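PDB 6GDR: DNA ligase from Alteromonas mediterranea, which probably seals nicks in duplex DNA by an ATP-dependent route that passes through enzyme and DNA adenylates, using a minimal two-domain Lig E scaffold. Local coordinates for residues D[12-17]-D[203-209]; D[29-35]-D[164-169]; D[179-183]-D[209-213]. All coordinates share one frame; numbering follows the deposited sequence.

Contact 1 of 3, residues D[12-17]-D[203-209]; sequences QLAKQY and RSDKLIK. Unlike the reference sequence in segment 203-209: Ile208 (reference Leu). With AMP (adenosine monophosphate), chain G; nucleotides of chain A.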
loop_
_atom_site.group_PDB
_atom_site.type_symbol
_atom_site.label_atom_id
_atom_site.label_comp_id
_atom_site.label_asym_id
_atom_site.label_seq_id
_atom_site.Cartn_x
_atom_site.Cartn_y
_atom_site.Cartn_z
ATOM N N GLN D 12 3.400 6.292 -11.557
ATOM C CA GLN D 12 4.189 7.047 -10.591
ATOM C C GLN D 12 4.187 6.286 -9.272
ATOM O O GLN D 12 3.147 6.164 -8.617
ATOM C CB GLN D 12 3.625 8.454 -10.414
ATOM C CG GLN D 12 4.438 9.330 -9.472
ATOM C CD GLN D 12 3.890 10.738 -9.362
ATOM O OE1 GLN D 12 2.693 10.968 -9.536
ATOM N NE2 GLN D 12 4.768 11.693 -9.077
ATOM N N LEU D 13 5.345 5.765 -8.885
ATOM C CA LEU D 13 5.474 5.032 -7.637
ATOM C C LEU D 13 5.854 5.983 -6.506
ATOM O O LEU D 13 6.318 7.104 -6.729
ATOM C CB LEU D 13 6.514 3.920 -7.775
ATOM C CG LEU D 13 6.328 2.981 -8.972
ATOM C CD1 LEU D 13 7.352 1.858 -8.932
ATOM C CD2 LEU D 13 4.915 2.414 -9.028
ATOM N N ALA D 14 5.648 5.518 -5.278
ATOM C CA ALA D 14 5.844 6.335 -4.089
ATOM C C ALA D 14 7.201 6.036 -3.466
ATOM O O ALA D 14 7.575 4.870 -3.305
ATOM C CB ALA D 14 4.730 6.083 -3.072
ATOM N N LYS D 15 7.931 7.093 -3.118
ATOM C CA LYS D 15 9.219 6.965 -2.450
ATOM C C LYS D 15 9.017 6.942 -0.941
ATOM O O LYS D 15 8.130 7.617 -0.410
ATOM C CB LYS D 15 10.144 8.123 -2.835
ATOM C CG LYS D 15 11.545 8.063 -2.212
ATOM C CD LYS D 15 12.075 9.447 -1.862
ATOM C CE LYS D 15 12.737 10.117 -3.052
ATOM N NZ LYS D 15 14.131 9.634 -3.240
ATOM N N GLN D 16 9.845 6.161 -0.255
ATOM C CA GLN D 16 9.804 6.121 1.198
ATOM C C GLN D 16 10.214 7.473 1.778
ATOM O O GLN D 16 10.905 8.273 1.141
ATOM C CB GLN D 16 10.714 5.012 1.725
ATOM C CG GLN D 16 10.309 3.624 1.255
ATOM C CD GLN D 16 11.300 2.554 1.662
ATOM O OE1 GLN D 16 12.435 2.851 2.035
ATOM N NE2 GLN D 16 10.873 1.298 1.594
ATOM N N TYR D 17 9.779 7.718 3.015
ATOM C CA TYR D 17 9.938 9.039 3.615
ATOM C C TYR D 17 11.406 9.370 3.860
ATOM O O TYR D 17 11.894 10.424 3.435
ATOM C CB TYR D 17 9.144 9.114 4.919
ATOM C CG TYR D 17 9.248 10.447 5.623
ATOM C CD1 TYR D 17 8.753 11.604 5.035
ATOM C CD2 TYR D 17 9.834 10.549 6.877
ATOM C CE1 TYR D 17 8.845 12.825 5.674
ATOM C CE2 TYR D 17 9.929 11.766 7.526
ATOM C CZ TYR D 17 9.432 12.901 6.919
ATOM O OH TYR D 17 9.525 14.115 7.559
ATOM N N ARG D 203 9.853 6.829 -9.029
ATOM C CA ARG D 203 9.879 7.364 -7.675
ATOM C C ARG D 203 10.597 8.706 -7.651
ATOM O O ARG D 203 11.580 8.912 -8.369
ATOM C CB ARG D 203 10.572 6.385 -6.722
ATOM C CG ARG D 203 9.736 5.163 -6.378
ATOM C CD ARG D 203 10.537 4.136 -5.592
ATOM N NE ARG D 203 9.677 3.120 -4.986
ATOM C CZ ARG D 203 9.318 1.977 -5.565
ATOM N NH1 ARG D 203 9.739 1.673 -6.785
ATOM N NH2 ARG D 203 8.530 1.131 -4.915
ATOM N N SER D 204 10.094 9.616 -6.825
ATOM C CA SER D 204 10.708 10.924 -6.620
ATOM C C SER D 204 10.062 11.543 -5.387
ATOM O O SER D 204 9.152 10.963 -4.785
ATOM C CB SER D 204 10.547 11.825 -7.846
ATOM O OG SER D 204 9.203 12.253 -7.995
ATOM N N ASP D 205 10.541 12.728 -5.012
ATOM C CA ASP D 205 9.972 13.444 -3.877
ATOM C C ASP D 205 8.594 14.020 -4.171
ATOM O O ASP D 205 7.981 14.591 -3.263
ATOM C CB ASP D 205 10.916 14.565 -3.438
ATOM C CG ASP D 205 12.127 14.048 -2.688
ATOM O OD1 ASP D 205 11.977 13.089 -1.901
ATOM O OD2 ASP D 205 13.230 14.600 -2.885
ATOM N N LYS D 206 8.093 13.887 -5.400
ATOM C CA LYS D 206 6.768 14.400 -5.727
ATOM C C LYS D 206 5.658 13.567 -5.098
ATOM O O LYS D 206 4.552 14.085 -4.900
ATOM C CB LYS D 206 6.583 14.443 -7.245
ATOM C CG LYS D 206 7.741 15.083 -8.001
ATOM C CD LYS D 206 7.477 15.129 -9.500
ATOM C CE LYS D 206 8.764 15.285 -10.293
ATOM N NZ LYS D 206 9.545 14.019 -10.340
ATOM N N LEU D 207 5.924 12.300 -4.780
ATOM C CA LEU D 207 4.927 11.408 -4.194
ATOM C C LEU D 207 5.633 10.525 -3.175
ATOM O O LEU D 207 6.340 9.585 -3.553
ATOM C CB LEU D 207 4.238 10.565 -5.267
ATOM C CG LEU D 207 3.226 9.524 -4.783
ATOM C CD1 LEU D 207 2.086 10.182 -4.021
ATOM C CD2 LEU D 207 2.691 8.723 -5.960
ATOM N N ILE D 208 5.432 10.812 -1.890
ATOM C CA ILE D 208 6.182 10.169 -0.819
ATOM C C ILE D 208 5.247 9.290 0.001
ATOM O O ILE D 208 4.046 9.554 0.124
ATOM C CB ILE D 208 6.895 11.217 0.061
ATOM C CG1 ILE D 208 8.036 11.864 -0.730
ATOM C CG2 ILE D 208 7.451 10.592 1.339
ATOM C CD1 ILE D 208 8.249 13.324 -0.417
ATOM N N LYS D 209 5.824 8.234 0.569
ATOM C CA LYS D 209 5.101 7.194 1.284
ATOM C C LYS D 209 5.594 7.162 2.723
ATOM O O LYS D 209 6.806 7.151 2.966
ATOM C CB LYS D 209 5.325 5.848 0.592
ATOM C CG LYS D 209 4.808 4.613 1.301
ATOM C CD LYS D 209 5.612 3.389 0.868
ATOM C CE LYS D 209 5.707 3.253 -0.658
ATOM N NZ LYS D 209 6.597 2.134 -1.068
HETATM P P AMP G . 3.153 0.594 -1.930
HETATM O O1P AMP G . 1.924 0.538 -1.052
HETATM O O2P AMP G . 4.514 0.651 -1.277
HETATM O "O5'" AMP G . 3.007 1.867 -2.904
HETATM C "C5'" AMP G . 1.969 2.813 -2.667
HETATM C "C4'" AMP G . 0.631 2.252 -3.144
HETATM O "O4'" AMP G . -0.401 2.596 -2.216
HETATM C "C3'" AMP G . 0.195 2.752 -4.512
HETATM O "O3'" AMP G . 0.251 1.681 -5.460
HETATM C "C2'" AMP G . -1.224 3.254 -4.330
HETATM O "O2'" AMP G . -2.117 2.646 -5.266
HETATM C "C1'" AMP G . -1.622 2.868 -2.910
HETATM N N9 AMP G . -2.402 3.880 -2.145
HETATM C C8 AMP G . -3.294 3.536 -1.195
HETATM N N7 AMP G . -3.870 4.633 -0.643
HETATM C C5 AMP G . -3.345 5.710 -1.248
HETATM C C6 AMP G . -3.520 7.175 -1.136
HETATM N N6 AMP G . -4.390 7.694 -0.245
HETATM N N1 AMP G . -2.785 7.966 -1.945
HETATM C C2 AMP G . -1.914 7.454 -2.835
HETATM N N3 AMP G . -1.708 6.131 -2.984
HETATM C C4 AMP G . -2.380 5.218 -2.241
ATOM P P DG A 5 14.978 10.145 -6.478
ATOM O OP1 DG A 5 14.318 11.462 -6.615
ATOM O OP2 DG A 5 14.705 9.293 -5.298
ATOM O "O5'" DG A 5 14.668 9.275 -7.779
ATOM C "C5'" DG A 5 15.195 9.668 -9.037
ATOM C "C4'" DG A 5 15.481 8.456 -9.899
ATOM O "O4'" DG A 5 16.634 7.753 -9.378
ATOM C "C3'" DG A 5 14.343 7.432 -9.953
ATOM O "O3'" DG A 5 13.887 7.279 -11.288
ATOM C "C2'" DG A 5 14.954 6.143 -9.386
ATOM C "C1'" DG A 5 16.446 6.372 -9.552
ATOM N N9 DG A 5 17.283 5.659 -8.588
ATOM C C8 DG A 5 17.115 5.591 -7.225
ATOM N N7 DG A 5 18.035 4.888 -6.624
ATOM C C5 DG A 5 18.867 4.467 -7.653
ATOM C C6 DG A 5 20.038 3.673 -7.614
ATOM O O6 DG A 5 20.588 3.164 -6.628
ATOM N N1 DG A 5 20.573 3.484 -8.887
ATOM C C2 DG A 5 20.044 4.000 -10.047
ATOM N N2 DG A 5 20.700 3.714 -11.180
ATOM N N3 DG A 5 18.952 4.745 -10.094
ATOM C C4 DG A 5 18.417 4.936 -8.866
ATOM P P DA A 6 12.670 6.291 -11.626
ATOM O OP1 DA A 6 11.820 6.963 -12.633
ATOM O OP2 DA A 6 12.092 5.823 -10.346
ATOM O "O5'" DA A 6 13.387 5.046 -12.315
ATOM C "C5'" DA A 6 14.394 5.263 -13.295
ATOM C "C4'" DA A 6 15.021 3.951 -13.708
ATOM O "O4'" DA A 6 16.041 3.576 -12.737
ATOM C "C3'" DA A 6 14.038 2.783 -13.776
ATOM O "O3'" DA A 6 14.232 2.032 -14.969
ATOM C "C2'" DA A 6 14.348 1.985 -12.515
ATOM C "C1'" DA A 6 15.831 2.246 -12.318
ATOM N N9 DA A 6 16.281 2.103 -10.934
ATOM C C8 DA A 6 15.692 2.624 -9.816
ATOM N N7 DA A 6 16.315 2.326 -8.700
ATOM C C5 DA A 6 17.388 1.557 -9.114
ATOM C C6 DA A 6 18.436 0.931 -8.408
ATOM N N6 DA A 6 18.566 0.990 -7.081
ATOM N N1 DA A 6 19.346 0.240 -9.125
ATOM C C2 DA A 6 19.212 0.182 -10.455
ATOM N N3 DA A 6 18.273 0.728 -11.228
ATOM C C4 DA A 6 17.383 1.408 -10.489
HETATM O O HOH W 1 7.258 10.194 -7.234
#
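Lys15 and Ile208, then Gln16 and Lys209, pair as neighbours on two parallel strands, and backbone bonds set the register. Lys15 N gives a bond to Leu207 O (3.0 Å). Lys209 N returns one to Lys15 O at 2.6 Å. Two CA-H...O contacts, Ala14 CA to Leu207 O and Ile208 CA to Lys15 O, fill in between.

Apolar packing lies on both sides of the pair. Ala14 CB sits against Lys209 CB (3.7 Å) and Leu207 CG, while Ile208 CG2 meets the edge of the Tyr17 ring. Leu207 CD2 lies beside Gln12 CG, the two side chains crossing at a slant.

Polar groups hold the loop ahead of the strand. The Arg203 guanidinium takes Leu13 CB over one face, 4.0 Å above its plane, and NE makes a weak bond to Ala14 O. A water donates to Leu13 O and Ser204 O and accepts from Ser204 OG, which also receives Lys206 N in an ST turn.

Arg203 N binds a phosphate oxygen, OP2 of DA6 of chain A, at 2.8 Å. With CG anti to the backbone N (chi1 172°) and a bend at chi3, Lys209 carries NZ to within 2.6 Å of AMP O2P. This strand pair thus edges the nucleotide pocket of a DNA ligase adenylation domain, with bound DNA along its loop.

Contact 2 of 3, residues D[29-35]-D[164-169]; sequences YWVSEKL and VSQFTL. With AMP (adenosine monophosphate), chain G.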
loop_
_atom_site.group_PDB
_atom_site.type_symbol
_atom_site.label_atom_id
_atom_site.label_comp_id
_atom_site.label_asym_id
_atom_site.label_seq_id
_atom_site.Cartn_x
_atom_site.Cartn_y
_atom_site.Cartn_z
ATOM N N TYR D 29 2.895 19.895 0.007
ATOM C CA TYR D 29 2.318 18.600 -0.318
ATOM C C TYR D 29 0.864 18.532 0.125
ATOM O O TYR D 29 0.479 19.100 1.152
ATOM C CB TYR D 29 3.088 17.459 0.359
ATOM C CG TYR D 29 4.501 17.271 -0.135
ATOM C CD1 TYR D 29 5.533 18.076 0.327
ATOM C CD2 TYR D 29 4.807 16.275 -1.052
ATOM C CE1 TYR D 29 6.830 17.901 -0.120
ATOM C CE2 TYR D 29 6.097 16.093 -1.503
ATOM C CZ TYR D 29 7.107 16.907 -1.034
ATOM O OH TYR D 29 8.395 16.728 -1.482
ATOM N N TRP D 30 0.059 17.824 -0.664
ATOM C CA TRP D 30 -1.243 17.366 -0.202
ATOM C C TRP D 30 -1.055 16.076 0.584
ATOM O O TRP D 30 -0.436 15.127 0.093
ATOM C CB TRP D 30 -2.193 17.128 -1.376
ATOM C CG TRP D 30 -2.864 18.360 -1.901
ATOM C CD1 TRP D 30 -2.786 18.857 -3.169
ATOM C CD2 TRP D 30 -3.725 19.247 -1.176
ATOM N NE1 TRP D 30 -3.540 19.999 -3.279
ATOM C CE2 TRP D 30 -4.127 20.261 -2.069
ATOM C CE3 TRP D 30 -4.193 19.284 0.141
ATOM C CZ2 TRP D 30 -4.974 21.299 -1.687
ATOM C CZ3 TRP D 30 -5.034 20.316 0.519
ATOM C CH2 TRP D 30 -5.415 21.308 -0.392
ATOM N N VAL D 31 -1.576 16.045 1.804
ATOM C CA VAL D 31 -1.470 14.875 2.668
ATOM C C VAL D 31 -2.783 14.110 2.611
ATOM O O VAL D 31 -3.862 14.707 2.519
ATOM C CB VAL D 31 -1.128 15.273 4.116
ATOM C CG1 VAL D 31 -0.803 14.036 4.943
ATOM C CG2 VAL D 31 0.033 16.257 4.141
ATOM N N SER D 32 -2.690 12.785 2.659
ATOM C CA SER D 32 -3.870 11.935 2.686
ATOM C C SER D 32 -3.496 10.618 3.345
ATOM O O SER D 32 -2.335 10.203 3.320
ATOM C CB SER D 32 -4.426 11.692 1.279
ATOM O OG SER D 32 -3.478 11.027 0.464
ATOM N N GLU D 33 -4.494 9.968 3.935
ATOM C CA GLU D 33 -4.283 8.687 4.592
ATOM C C GLU D 33 -4.129 7.590 3.548
ATOM O O GLU D 33 -4.934 7.491 2.616
ATOM C CB GLU D 33 -5.454 8.369 5.522
ATOM C CG GLU D 33 -5.373 7.002 6.190
ATOM C CD GLU D 33 -6.494 6.775 7.187
ATOM O OE1 GLU D 33 -7.001 7.767 7.751
ATOM O OE2 GLU D 33 -6.872 5.605 7.404
ATOM N N LYS D 34 -3.093 6.770 3.702
ATOM C CA LYS D 34 -2.910 5.631 2.814
ATOM C C LYS D 34 -3.945 4.561 3.136
ATOM O O LYS D 34 -4.060 4.116 4.282
ATOM C CB LYS D 34 -1.500 5.060 2.956
ATOM C CG LYS D 34 -1.131 4.074 1.862
ATOM C CD LYS D 34 0.165 3.350 2.173
ATOM C CE LYS D 34 0.560 2.417 1.040
ATOM N NZ LYS D 34 -0.501 1.417 0.730
ATOM N N LEU D 35 -4.701 4.148 2.121
ATOM C CA LEU D 35 -5.789 3.195 2.286
ATOM C C LEU D 35 -5.301 1.806 1.896
ATOM O O LEU D 35 -4.880 1.588 0.755
ATOM C CB LEU D 35 -6.996 3.604 1.442
ATOM C CG LEU D 35 -7.456 5.054 1.628
ATOM C CD1 LEU D 35 -8.681 5.340 0.776
ATOM C CD2 LEU D 35 -7.745 5.361 3.093
ATOM N N VAL D 164 -10.238 10.403 -2.451
ATOM C CA VAL D 164 -9.501 10.405 -1.195
ATOM C C VAL D 164 -9.437 11.824 -0.651
ATOM O O VAL D 164 -9.144 12.778 -1.384
ATOM C CB VAL D 164 -8.098 9.817 -1.401
ATOM C CG1 VAL D 164 -7.264 9.964 -0.139
ATOM C CG2 VAL D 164 -8.196 8.348 -1.803
ATOM N N SER D 165 -9.712 11.967 0.642
ATOM C CA SER D 165 -9.663 13.275 1.278
ATOM C C SER D 165 -8.223 13.763 1.350
ATOM O O SER D 165 -7.324 13.027 1.770
ATOM C CB SER D 165 -10.270 13.208 2.678
ATOM O OG SER D 165 -11.609 12.747 2.629
ATOM N N GLN D 166 -8.005 15.010 0.939
ATOM C CA GLN D 166 -6.689 15.628 0.948
ATOM C C GLN D 166 -6.702 16.802 1.916
ATOM O O GLN D 166 -7.569 17.677 1.822
ATOM C CB GLN D 166 -6.294 16.101 -0.453
ATOM C CG GLN D 166 -6.357 15.018 -1.524
ATOM C CD GLN D 166 -5.159 14.091 -1.497
ATOM O OE1 GLN D 166 -4.132 14.397 -0.890
ATOM N NE2 GLN D 166 -5.284 12.949 -2.162
ATOM N N PHE D 167 -5.749 16.812 2.844
ATOM C CA PHE D 167 -5.609 17.878 3.825
ATOM C C PHE D 167 -4.167 18.375 3.812
ATOM O O PHE D 167 -3.331 17.906 3.033
ATOM C CB PHE D 167 -6.021 17.399 5.223
ATOM C CG PHE D 167 -5.303 16.160 5.674
ATOM C CD1 PHE D 167 -4.133 16.250 6.408
ATOM C CD2 PHE D 167 -5.801 14.906 5.365
ATOM C CE1 PHE D 167 -3.472 15.109 6.824
ATOM C CE2 PHE D 167 -5.145 13.764 5.778
ATOM C CZ PHE D 167 -3.979 13.865 6.507
ATOM N N THR D 168 -3.877 19.337 4.686
ATOM C CA THR D 168 -2.574 19.985 4.744
ATOM C C THR D 168 -1.988 19.866 6.144
ATOM O O THR D 168 -2.709 19.967 7.141
ATOM C CB THR D 168 -2.676 21.465 4.352
ATOM O OG1 THR D 168 -3.265 21.581 3.050
ATOM C CG2 THR D 168 -1.300 22.120 4.335
ATOM N N LEU D 169 -0.678 19.645 6.206
ATOM C CA LEU D 169 0.097 19.681 7.437
ATOM C C LEU D 169 1.224 20.698 7.278
ATOM O O LEU D 169 1.551 21.127 6.169
ATOM C CB LEU D 169 0.656 18.292 7.778
ATOM C CG LEU D 169 -0.375 17.181 8.003
ATOM C CD1 LEU D 169 0.315 15.833 8.108
ATOM C CD2 LEU D 169 -1.197 17.454 9.253
HETATM P P AMP G . 3.153 0.594 -1.930
HETATM O O1P AMP G . 1.924 0.538 -1.052
HETATM O O2P AMP G . 4.514 0.651 -1.277
HETATM O "O5'" AMP G . 3.007 1.867 -2.904
HETATM C "C5'" AMP G . 1.969 2.813 -2.667
HETATM C "C4'" AMP G . 0.631 2.252 -3.144
HETATM O "O4'" AMP G . -0.401 2.596 -2.216
HETATM C "C3'" AMP G . 0.195 2.752 -4.512
HETATM O "O3'" AMP G . 0.251 1.681 -5.460
HETATM C "C2'" AMP G . -1.224 3.254 -4.330
HETATM O "O2'" AMP G . -2.117 2.646 -5.266
HETATM C "C1'" AMP G . -1.622 2.868 -2.910
HETATM N N9 AMP G . -2.402 3.880 -2.145
HETATM C C8 AMP G . -3.294 3.536 -1.195
HETATM N N7 AMP G . -3.870 4.633 -0.643
HETATM C C5 AMP G . -3.345 5.710 -1.248
HETATM C C6 AMP G . -3.520 7.175 -1.136
HETATM N N6 AMP G . -4.390 7.694 -0.245
HETATM N N1 AMP G . -2.785 7.966 -1.945
HETATM C C2 AMP G . -1.914 7.454 -2.835
HETATM N N3 AMP G . -1.708 6.131 -2.984
HETATM C C4 AMP G . -2.380 5.218 -2.241
HETATM O O HOH W 2 0.908 19.760 3.604
HETATM O O HOH W 3 -1.831 12.842 -0.618
#
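Val31 fits its bulk over the Phe167 ring: CB stands 4.0 Å from the ring centroid over the face, and CG1 comes to 3.4 Å of Phe167 CE1. Val31 O lies over the same ring, displaced toward its rim. Phe167 CG lies between its backbone N and carbonyl carbon (chi1 54°), which folds the ring back across the strand. The Leu169 isobutyl group closes the next flank, CD1 resting 3.8 Å from Val31 CG1.

Beyond the valine, Trp30 lays its benzo edge against the backbone, CE3 meeting Phe167 O at the ring edge, near its plane, with Thr168 OG1 near CZ3. Trp30 CB also touches Gln166 OE1, whose chain bends at chi2 (-79°) to curl over Ser32 CB. One water lies within bonding distance of Gln166 OE1, Trp30 O and Ser32 OG and can link the three on the polar side of this hollow. Val164 CG1 packs on Ser32 CB (3.6 Å), and its CG2 on Leu35 CD1.

Under this packing a reciprocal pair of bonds, Val31 N to Phe167 O and Phe167 N to Val31 O, both 2.8 Å, forms a single antiparallel hydrogen-bonded bridge. At the far end Leu35 N donates to AMP N7 (2.9 Å), and Val164 CG1 lies near AMP N6. Strand 29-34, carrying Lys34 toward the ribose and phosphate, and the loop after strand 161-163 thereby form part of the adenine-binding wall of the nucleotidyltransferase pocket.

Contact 3 of 3, residues D[179-183]-D[209-213]; sequences LEQVT and KVKQF. With AMP (adenosine monophosphate), chain G.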
loop_
_atom_site.group_PDB
_atom_site.type_symbol
_atom_site.label_atom_id
_atom_site.label_comp_id
_atom_site.label_asym_id
_atom_site.label_seq_id
_atom_site.Cartn_x
_atom_site.Cartn_y
_atom_site.Cartn_z
ATOM N N LEU D 179 0.678 10.729 11.759
ATOM C CA LEU D 179 0.979 9.332 11.467
ATOM C C LEU D 179 0.666 8.449 12.668
ATOM O O LEU D 179 0.014 7.406 12.535
ATOM C CB LEU D 179 2.445 9.196 11.058
ATOM C CG LEU D 179 2.948 7.780 10.785
ATOM C CD1 LEU D 179 2.171 7.134 9.645
ATOM C CD2 LEU D 179 4.434 7.814 10.474
ATOM N N GLU D 180 1.124 8.854 13.855
ATOM C CA GLU D 180 0.828 8.099 15.069
ATOM C C GLU D 180 -0.676 7.952 15.268
ATOM O O GLU D 180 -1.176 6.851 15.523
ATOM C CB GLU D 180 1.464 8.784 16.280
ATOM C CG GLU D 180 2.652 8.041 16.872
ATOM C CD GLU D 180 2.246 6.770 17.592
ATOM O OE1 GLU D 180 2.937 5.743 17.425
ATOM O OE2 GLU D 180 1.233 6.794 18.321
ATOM N N GLN D 181 -1.413 9.057 15.153
ATOM C CA GLN D 181 -2.859 9.012 15.354
ATOM C C GLN D 181 -3.521 8.076 14.352
ATOM O O GLN D 181 -4.341 7.227 14.724
ATOM C CB GLN D 181 -3.442 10.424 15.250
ATOM C CG GLN D 181 -4.958 10.487 15.377
ATOM C CD GLN D 181 -5.670 10.423 14.037
ATOM O OE1 GLN D 181 -5.204 10.986 13.045
ATOM N NE2 GLN D 181 -6.807 9.737 14.003
ATOM N N VAL D 182 -3.175 8.212 13.071
ATOM C CA VAL D 182 -3.755 7.349 12.046
ATOM C C VAL D 182 -3.419 5.890 12.334
ATOM O O VAL D 182 -4.289 5.013 12.290
ATOM C CB VAL D 182 -3.271 7.779 10.650
ATOM C CG1 VAL D 182 -3.715 6.783 9.585
ATOM C CG2 VAL D 182 -3.800 9.167 10.318
ATOM N N THR D 183 -2.149 5.610 12.633
ATOM C CA THR D 183 -1.736 4.238 12.917
ATOM C C THR D 183 -2.540 3.655 14.072
ATOM O O THR D 183 -3.072 2.542 13.977
ATOM C CB THR D 183 -0.239 4.196 13.227
ATOM O OG1 THR D 183 0.492 4.804 12.155
ATOM C CG2 THR D 183 0.238 2.757 13.403
ATOM N N LYS D 209 5.824 8.234 0.569
ATOM C CA LYS D 209 5.101 7.194 1.284
ATOM C C LYS D 209 5.594 7.162 2.723
ATOM O O LYS D 209 6.806 7.151 2.966
ATOM C CB LYS D 209 5.325 5.848 0.592
ATOM C CG LYS D 209 4.808 4.613 1.301
ATOM C CD LYS D 209 5.612 3.389 0.868
ATOM C CE LYS D 209 5.707 3.253 -0.658
ATOM N NZ LYS D 209 6.597 2.134 -1.068
ATOM N N VAL D 210 4.662 7.149 3.674
ATOM C CA VAL D 210 4.989 7.238 5.092
ATOM C C VAL D 210 4.275 6.110 5.824
ATOM O O VAL D 210 3.040 6.046 5.816
ATOM C CB VAL D 210 4.598 8.601 5.687
ATOM C CG1 VAL D 210 5.281 8.800 7.027
ATOM C CG2 VAL D 210 4.951 9.731 4.728
ATOM N N LYS D 211 5.048 5.233 6.461
ATOM C CA LYS D 211 4.509 4.108 7.210
ATOM C C LYS D 211 5.338 3.900 8.468
ATOM O O LYS D 211 6.547 4.148 8.479
ATOM C CB LYS D 211 4.505 2.819 6.375
ATOM C CG LYS D 211 3.492 2.804 5.238
ATOM C CD LYS D 211 3.872 1.797 4.156
ATOM C CE LYS D 211 3.872 0.364 4.665
ATOM N NZ LYS D 211 2.516 -0.099 5.072
ATOM N N GLN D 212 4.680 3.447 9.530
ATOM C CA GLN D 212 5.367 3.112 10.768
ATOM C C GLN D 212 5.739 1.633 10.792
ATOM O O GLN D 212 5.166 0.806 10.079
ATOM C CB GLN D 212 4.505 3.440 11.987
ATOM C CG GLN D 212 4.428 4.918 12.314
ATOM C CD GLN D 212 3.768 5.218 13.656
ATOM O OE1 GLN D 212 3.744 6.369 14.091
ATOM N NE2 GLN D 212 3.233 4.192 14.316
ATOM N N PHE D 213 6.715 1.311 11.636
ATOM C CA PHE D 213 7.146 -0.064 11.832
ATOM C C PHE D 213 7.772 -0.187 13.212
ATOM O O PHE D 213 8.376 0.761 13.721
ATOM C CB PHE D 213 8.142 -0.505 10.752
ATOM C CG PHE D 213 9.406 0.311 10.721
ATOM C CD1 PHE D 213 10.483 -0.023 11.526
ATOM C CD2 PHE D 213 9.520 1.403 9.876
ATOM C CE1 PHE D 213 11.647 0.722 11.496
ATOM C CE2 PHE D 213 10.682 2.152 9.842
ATOM C CZ PHE D 213 11.747 1.809 10.652
HETATM P P AMP G . 3.153 0.594 -1.930
HETATM O O1P AMP G . 1.924 0.538 -1.052
HETATM O O2P AMP G . 4.514 0.651 -1.277
HETATM O "O5'" AMP G . 3.007 1.867 -2.904
HETATM C "C5'" AMP G . 1.969 2.813 -2.667
HETATM C "C4'" AMP G . 0.631 2.252 -3.144
HETATM O "O4'" AMP G . -0.401 2.596 -2.216
HETATM C "C3'" AMP G . 0.195 2.752 -4.512
HETATM O "O3'" AMP G . 0.251 1.681 -5.460
HETATM C "C2'" AMP G . -1.224 3.254 -4.330
HETATM O "O2'" AMP G . -2.117 2.646 -5.266
HETATM C "C1'" AMP G . -1.622 2.868 -2.910
HETATM N N9 AMP G . -2.402 3.880 -2.145
HETATM C C8 AMP G . -3.294 3.536 -1.195
HETATM N N7 AMP G . -3.870 4.633 -0.643
HETATM C C5 AMP G . -3.345 5.710 -1.248
HETATM C C6 AMP G . -3.520 7.175 -1.136
HETATM N N6 AMP G . -4.390 7.694 -0.245
HETATM N N1 AMP G . -2.785 7.966 -1.945
HETATM C C2 AMP G . -1.914 7.454 -2.835
HETATM N N3 AMP G . -1.708 6.131 -2.984
HETATM C C4 AMP G . -2.380 5.218 -2.241
#
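Helix 172-184 packs against the stretch that leaves the adenylation domain, where the chain runs on from strand 207-210 toward strand 214-225 of the OB-like domain. Leu179 and Gln212 carry most of the contact. Their side chains run past each other in opposite directions, Leu179 CD2 lying 3.4 Å from Gln212 CG. The same methyl reaches Val210 CG1 at 3.7 Å, which makes Leu179 the apolar bridge between strand and linker. Its CG is anti to the backbone N (chi1 177°), a torsion that sends both methyls from the helix toward 209-213. Leu190 of strand 189-194 also touches Leu179 and Val210, so the leucine belongs to the packing between helix and sheet.

In this two-domain ligase architecture, Gln212 sits at the join and points its extended chain across the helix, its amide ending between Glu180 and Thr183. OE1 lies 3.4 Å from Glu180 CG, and NE2 gives a weak bond to Glu180 OE1 (3.5 Å); the carboxylate and amide planes are 35° apart. On the other flank NE2 rests 3.4 Å from Thr183 CG2. Replacing Gln212 by alanine removes CG and the amide, and is likely to open a gap beside Leu179 CD2 and leave Glu180 OE1 without its weak donor. Thr183 OG1 is occupied within the helix, donating to Leu179 O at 2.7 Å from above the carbonyl plane, and the same oxygen accepts Thr183 N. On the side of the linker away from the helix, Lys211 packs on a phosphate of the bound DNA.

How the contacts relate
All three contacts lie in the adenylation domain and are partly buried. Contacts 1 and 2 sit at opposite outer strands of one four-stranded sheet, 15-16 and 29-34, yet they meet where Tyr29 OH probably bonds to Asp205 O. Contacts 1 and 3 share strand 207-210 and Lys209, with Tyr17 packing on Val210. Glu33 of contact 2 touches Val182 on the helix of contact 3. The chemistry follows place: contact 1 is a strand pairing that meets both DNA and AMP phosphate, contact 2 a single bridge roofed by an aromatic ring beside adenine, and contact 3, the smallest, mostly side-chain packing at the exit toward the OB-like domain.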